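Local coordinates for protein MGS-MChE2 (Uncultured bacterium, PDB 5JD6) that probably hydrolyses ester bonds, as an esterase of the alpha/beta hydrolase fold recovered from a lagoon-sediment metagenome, at residues A[63-68]-A[176-181]; A[69-74]-A[101-106]. One frame throughout, in Å; residues are numbered along the deposited sequence.

Contact 1. Residues A[63-68]-A[176-181]; sequences KTSVGT and AKSAIR
Ser178 lays its CB and OG against Ser65, the N-cap residue of helix 66-80. Ser178 OG stands 3.2 Å from Ser65 CB. Ser178 OG also accepts a hydrogen bond from Val66 N at 2.9 Å. That bond is fairly straight, with an N-H...O angle of 165°. The serine oxygen sits anti to the backbone N of Ser178 (chi1 171°), and this carries it out from helix 169-181 to the first turn of the other helix. Beside the bond, Val66 CG2 lies 3.6 Å from Ala179 CA and 3.9 Å from Ala179 CB. Val66 also packs on Ile96 and Leu99, and Ala179 on His95, so helix 92-103 adjoins both. Within 63-68, Thr68 OG1 donates to Lys63 O at 2.6 Å, tying the approach loop to the first turn. An alanine in place of Ser178 would probably leave the Val66 N-H without this acceptor and open a small gap beside Ser65 CB. Helix 169-181 lies between strands 108-113 and 195-200, where alpha/beta hydrolases commonly carry a cap. The contact thus probably seats part of such a cap on helix 66-80, by one hydrogen bond to a first-turn N-H and a small apolar contact.

Contact 2. Residues A[69-74]-A[101-106]; sequences FARYLK and TKMFPE
Ala70 meets Met103 first, with Ala70 CB 4.1 Å from Met103 SD. It also rests on Leu99, one turn back along helix 92-103. The backbone O of Ala70 comes near Phe104 CE2, but it is taken up by the N-H of Lys74. Arg71 follows at the outer side. Arg71 CG lies at the edge of the Phe104 ring, near the ring plane, 4.1 Å from Phe104 CZ. Arg71 NH1 lies 3.6 Å from Met103 CE. Met103 is bent at its last torsion (chi3 66°), which brings CE to the arginine. The guanidinium and the Phe104 ring stand almost perpendicular, 88° apart. Farther on, Lys74 spreads its alkyl chain over a face of the Phe104 ring. Lys74 CG sits 3.8 Å from the Phe104 centroid, 8° off the normal, a CH-pi contact. The chain runs on toward the root of the ring, with Lys74 CD 3.7 Å from Phe104 CG and Lys74 CE 3.8 Å from Phe104 CB. Met103 CB covers the opposite face. Lys74 NZ goes on to a salt bridge with Asp78, and its cation-pi attraction to the ring is weak at most. The contact joins the helices before and after strand 85-91, neighbours in the alpha/beta hydrolase fold. It is mainly apolar, with the lysine charge met by Asp78 in its own helix.

In the fold
Both contacts use helix 66-80. Contact 1 holds its N-terminal end against helix 169-181, and contact 2 joins the following turns to the C-terminal end of helix 92-103. They adjoin where Thr64 CG2 packs on Phe69 CZ. Contact 1 is partly buried and small, with one hydrogen bond to a helix start. Contact 2 is the larger, lies at the surface and rests on apolar and CH-pi packing. Helix 92-103 follows strand 85-91 through a GxSxG pattern that fits the nucleophile elbow of the alpha/beta hydrolase fold. Contact 2 thus joins two helices of that fold, while contact 1 brings in a helix from the long segment between strands 108-113 and 195-200.

Contact 1. Residues A[63-68]-A[176-181]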
loop_
_atom_site.group_PDB
_atom_site.type_symbol
_atom_site.label_atom_id
_atom_site.label_comp_id
_atom_site.label_asym_id
_atom_site.label_seq_id
_atom_site.Cartn_x
_atom_site.Cartn_y
_atom_site.Cartn_z
ATOM N N LYS A 63 -16.121 10.418 8.553
ATOM C CA LYS A 63 -15.831 9.011 8.842
ATOM C C LYS A 63 -14.469 8.708 8.232
ATOM O O LYS A 63 -14.109 7.556 7.983
ATOM C CB LYS A 63 -16.898 8.065 8.284
ATOM C CG LYS A 63 -17.607 7.220 9.338
ATOM C CD LYS A 63 -18.174 5.942 8.740
ATOM C CE LYS A 63 -17.065 4.973 8.359
ATOM N NZ LYS A 63 -17.602 3.707 7.788
ATOM N N THR A 64 -13.724 9.780 7.991
ATOM C CA THR A 64 -12.446 9.724 7.307
ATOM C C THR A 64 -11.327 9.345 8.266
ATOM O O THR A 64 -10.751 10.201 8.937
ATOM C CB THR A 64 -12.123 11.075 6.645
ATOM O OG1 THR A 64 -13.243 11.504 5.860
ATOM C CG2 THR A 64 -10.905 10.954 5.754
ATOM N N SER A 65 -11.029 8.053 8.327
ATOM C CA SER A 65 -9.965 7.550 9.180
ATOM C C SER A 65 -9.257 6.379 8.511
ATOM O O SER A 65 -9.769 5.795 7.555
ATOM C CB SER A 65 -10.519 7.127 10.543
ATOM O OG SER A 65 -11.520 6.134 10.401
ATOM N N VAL A 66 -8.074 6.047 9.015
ATOM C CA VAL A 66 -7.299 4.929 8.496
ATOM C C VAL A 66 -8.065 3.624 8.696
ATOM O O VAL A 66 -8.005 2.718 7.860
ATOM C CB VAL A 66 -5.914 4.855 9.171
ATOM C CG1 VAL A 66 -5.135 3.642 8.695
ATOM C CG2 VAL A 66 -5.134 6.125 8.888
ATOM N N GLY A 67 -8.806 3.544 9.798
ATOM C CA GLY A 67 -9.636 2.388 10.085
ATOM C C GLY A 67 -10.735 2.189 9.059
ATOM O O GLY A 67 -11.058 1.058 8.695
ATOM N N THR A 68 -11.308 3.294 8.590
ATOM C CA THR A 68 -12.357 3.250 7.576
ATOM C C THR A 68 -11.821 2.738 6.242
ATOM O O THR A 68 -12.453 1.913 5.580
ATOM C CB THR A 68 -12.989 4.638 7.366
ATOM O OG1 THR A 68 -13.712 5.018 8.544
ATOM C CG2 THR A 68 -13.943 4.620 6.183
ATOM N N ALA A 176 -4.404 12.465 8.632
ATOM C CA ALA A 176 -3.128 12.558 9.337
ATOM C C ALA A 176 -3.305 12.347 10.836
ATOM O O ALA A 176 -2.556 11.592 11.458
ATOM C CB ALA A 176 -2.470 13.902 9.066
ATOM N N LYS A 177 -4.297 13.022 11.410
ATOM C CA LYS A 177 -4.628 12.859 12.820
ATOM C C LYS A 177 -4.948 11.402 13.130
ATOM O O LYS A 177 -4.443 10.838 14.099
ATOM C CB LYS A 177 -5.809 13.755 13.200
ATOM C CG LYS A 177 -6.342 13.527 14.604
ATOM C CD LYS A 177 -7.637 14.292 14.826
ATOM C CE LYS A 177 -8.244 13.975 16.182
ATOM N NZ LYS A 177 -9.518 14.713 16.403
ATOM N N SER A 178 -5.782 10.797 12.291
ATOM C CA SER A 178 -6.152 9.393 12.438
ATOM C C SER A 178 -4.949 8.468 12.274
ATOM O O SER A 178 -4.823 7.469 12.982
ATOM C CB SER A 178 -7.236 9.021 11.425
ATOM O OG SER A 178 -7.461 7.623 11.411
ATOM N N ALA A 179 -4.070 8.808 11.337
ATOM C CA ALA A 179 -2.901 7.988 11.041
ATOM C C ALA A 179 -1.932 7.920 12.216
ATOM O O ALA A 179 -1.561 6.834 12.660
ATOM C CB ALA A 179 -2.189 8.514 9.802
ATOM N N ILE A 180 -1.526 9.083 12.718
ATOM C CA ILE A 180 -0.544 9.156 13.796
ATOM C C ILE A 180 -1.116 8.630 15.111
ATOM O O ILE A 180 -0.405 8.007 15.902
ATOM C CB ILE A 180 -0.041 10.599 13.994
ATOM C CG1 ILE A 180 0.401 11.189 12.655
ATOM C CG2 ILE A 180 1.106 10.635 14.993
ATOM C CD1 ILE A 180 1.066 12.537 12.772
ATOM N N ARG A 181 -2.401 8.879 15.339
ATOM C CA ARG A 181 -3.089 8.351 16.512
ATOM C C ARG A 181 -3.067 6.825 16.496
ATOM O O ARG A 181 -2.996 6.181 17.542
ATOM C CB ARG A 181 -4.532 8.865 16.562
ATOM C CG ARG A 181 -5.400 8.241 17.643
ATOM C CD ARG A 181 -6.851 8.667 17.481
ATOM N NE ARG A 181 -7.758 7.866 18.298
ATOM C CZ ARG A 181 -9.083 7.915 18.207
ATOM N NH1 ARG A 181 -9.660 8.727 17.332
ATOM N NH2 ARG A 181 -9.832 7.148 18.989
#

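Contact 2. Residues A[69-74]-A[101-106]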
loop_
_atom_site.group_PDB
_atom_site.type_symbol
_atom_site.label_atom_id
_atom_site.label_comp_id
_atom_site.label_asym_id
_atom_site.label_seq_id
_atom_site.Cartn_x
_atom_site.Cartn_y
_atom_site.Cartn_z
ATOM N N PHE A 69 -10.649 3.230 5.853
ATOM C CA PHE A 69 -10.022 2.816 4.603
ATOM C C PHE A 69 -9.672 1.332 4.641
ATOM O O PHE A 69 -9.813 0.626 3.642
ATOM C CB PHE A 69 -8.772 3.651 4.330
ATOM C CG PHE A 69 -9.029 5.132 4.283
ATOM C CD1 PHE A 69 -10.215 5.626 3.765
ATOM C CD2 PHE A 69 -8.088 6.028 4.765
ATOM C CE1 PHE A 69 -10.456 6.987 3.723
ATOM C CE2 PHE A 69 -8.324 7.390 4.726
ATOM C CZ PHE A 69 -9.510 7.870 4.204
ATOM N N ALA A 70 -9.220 0.866 5.801
ATOM C CA ALA A 70 -8.893 -0.543 5.992
ATOM C C ALA A 70 -10.130 -1.420 5.825
ATOM O O ALA A 70 -10.078 -2.460 5.169
ATOM C CB ALA A 70 -8.269 -0.763 7.363
ATOM N N ARG A 71 -11.239 -0.995 6.422
ATOM C CA ARG A 71 -12.496 -1.726 6.301
ATOM C C ARG A 71 -13.038 -1.659 4.875
ATOM O O ARG A 71 -13.715 -2.579 4.416
ATOM C CB ARG A 71 -13.532 -1.188 7.292
ATOM C CG ARG A 71 -13.298 -1.636 8.729
ATOM C CD ARG A 71 -14.433 -1.204 9.645
ATOM N NE ARG A 71 -14.406 0.230 9.914
ATOM C CZ ARG A 71 -13.734 0.788 10.916
ATOM N NH1 ARG A 71 -13.032 0.031 11.749
ATOM N NH2 ARG A 71 -13.763 2.102 11.086
ATOM N N TYR A 72 -12.738 -0.568 4.179
ATOM C CA TYR A 72 -13.117 -0.432 2.778
ATOM C C TYR A 72 -12.360 -1.454 1.941
ATOM O O TYR A 72 -12.921 -2.063 1.029
ATOM C CB TYR A 72 -12.838 0.985 2.273
ATOM C CG TYR A 72 -13.312 1.245 0.858
ATOM C CD1 TYR A 72 -14.568 1.786 0.616
ATOM C CD2 TYR A 72 -12.500 0.957 -0.233
ATOM C CE1 TYR A 72 -15.006 2.030 -0.673
ATOM C CE2 TYR A 72 -12.931 1.197 -1.527
ATOM C CZ TYR A 72 -14.183 1.734 -1.741
ATOM O OH TYR A 72 -14.615 1.975 -3.025
ATOM N N LEU A 73 -11.081 -1.631 2.255
ATOM C CA LEU A 73 -10.252 -2.623 1.583
ATOM C C LEU A 73 -10.807 -4.022 1.814
ATOM O O LEU A 73 -10.894 -4.829 0.887
ATOM C CB LEU A 73 -8.804 -2.542 2.072
ATOM C CG LEU A 73 -7.914 -3.718 1.665
ATOM C CD1 LEU A 73 -7.738 -3.766 0.156
ATOM C CD2 LEU A 73 -6.568 -3.654 2.367
ATOM N N LYS A 74 -11.179 -4.297 3.061
ATOM C CA LYS A 74 -11.788 -5.570 3.427
ATOM C C LYS A 74 -13.071 -5.802 2.635
ATOM O O LYS A 74 -13.316 -6.902 2.138
ATOM C CB LYS A 74 -12.078 -5.609 4.928
ATOM C CG LYS A 74 -12.688 -6.910 5.418
ATOM C CD LYS A 74 -11.775 -8.091 5.139
ATOM C CE LYS A 74 -12.196 -9.312 5.943
ATOM N NZ LYS A 74 -13.628 -9.661 5.724
ATOM N N THR A 101 -4.087 -5.860 7.729
ATOM C CA THR A 101 -3.472 -7.127 8.114
ATOM C C THR A 101 -3.620 -7.369 9.614
ATOM O O THR A 101 -3.705 -8.511 10.065
ATOM C CB THR A 101 -1.980 -7.172 7.739
ATOM O OG1 THR A 101 -1.314 -6.033 8.292
ATOM C CG2 THR A 101 -1.807 -7.158 6.231
ATOM N N LYS A 102 -3.648 -6.285 10.383
ATOM C CA LYS A 102 -3.864 -6.368 11.821
ATOM C C LYS A 102 -5.313 -6.727 12.142
ATOM O O LYS A 102 -5.581 -7.587 12.981
ATOM C CB LYS A 102 -3.495 -5.045 12.495
ATOM C CG LYS A 102 -3.980 -4.927 13.929
ATOM C CD LYS A 102 -3.943 -3.485 14.404
ATOM C CE LYS A 102 -4.833 -3.285 15.620
ATOM N NZ LYS A 102 -5.202 -1.854 15.811
ATOM N N MET A 103 -6.243 -6.061 11.464
ATOM C CA MET A 103 -7.666 -6.271 11.702
ATOM C C MET A 103 -8.165 -7.574 11.086
ATOM O O MET A 103 -8.970 -8.283 11.688
ATOM C CB MET A 103 -8.474 -5.094 11.155
ATOM C CG MET A 103 -8.154 -3.763 11.817
ATOM S SD MET A 103 -9.033 -2.374 11.075
ATOM C CE MET A 103 -10.726 -2.777 11.501
ATOM N N PHE A 104 -7.685 -7.886 9.884
ATOM C CA PHE A 104 -8.149 -9.070 9.167
ATOM C C PHE A 104 -6.988 -9.894 8.613
ATOM O O PHE A 104 -6.763 -9.919 7.404
ATOM C CB PHE A 104 -9.087 -8.659 8.029
ATOM C CG PHE A 104 -9.963 -7.485 8.364
ATOM C CD1 PHE A 104 -11.047 -7.631 9.214
ATOM C CD2 PHE A 104 -9.698 -6.233 7.831
ATOM C CE1 PHE A 104 -11.852 -6.550 9.528
ATOM C CE2 PHE A 104 -10.500 -5.149 8.139
ATOM C CZ PHE A 104 -11.578 -5.308 8.988
ATOM N N PRO A 105 -6.254 -10.586 9.501
ATOM C CA PRO A 105 -5.070 -11.357 9.102
ATOM C C PRO A 105 -5.406 -12.586 8.262
ATOM O O PRO A 105 -4.597 -13.006 7.436
ATOM C CB PRO A 105 -4.458 -11.771 10.443
ATOM C CG PRO A 105 -5.614 -11.814 11.379
ATOM C CD PRO A 105 -6.532 -10.707 10.943
ATOM N N GLU A 106 -6.592 -13.147 8.472
ATOM C CA GLU A 106 -7.008 -14.361 7.775
ATOM C C GLU A 106 -7.298 -14.112 6.298
ATOM O O GLU A 106 -7.477 -15.055 5.526
ATOM C CB GLU A 106 -8.244 -14.967 8.450
ATOM C CG GLU A 106 -9.382 -13.983 8.687
ATOM C CD GLU A 106 -9.218 -13.190 9.972
ATOM O OE1 GLU A 106 -8.516 -13.673 10.886
ATOM O OE2 GLU A 106 -9.788 -12.082 10.066
#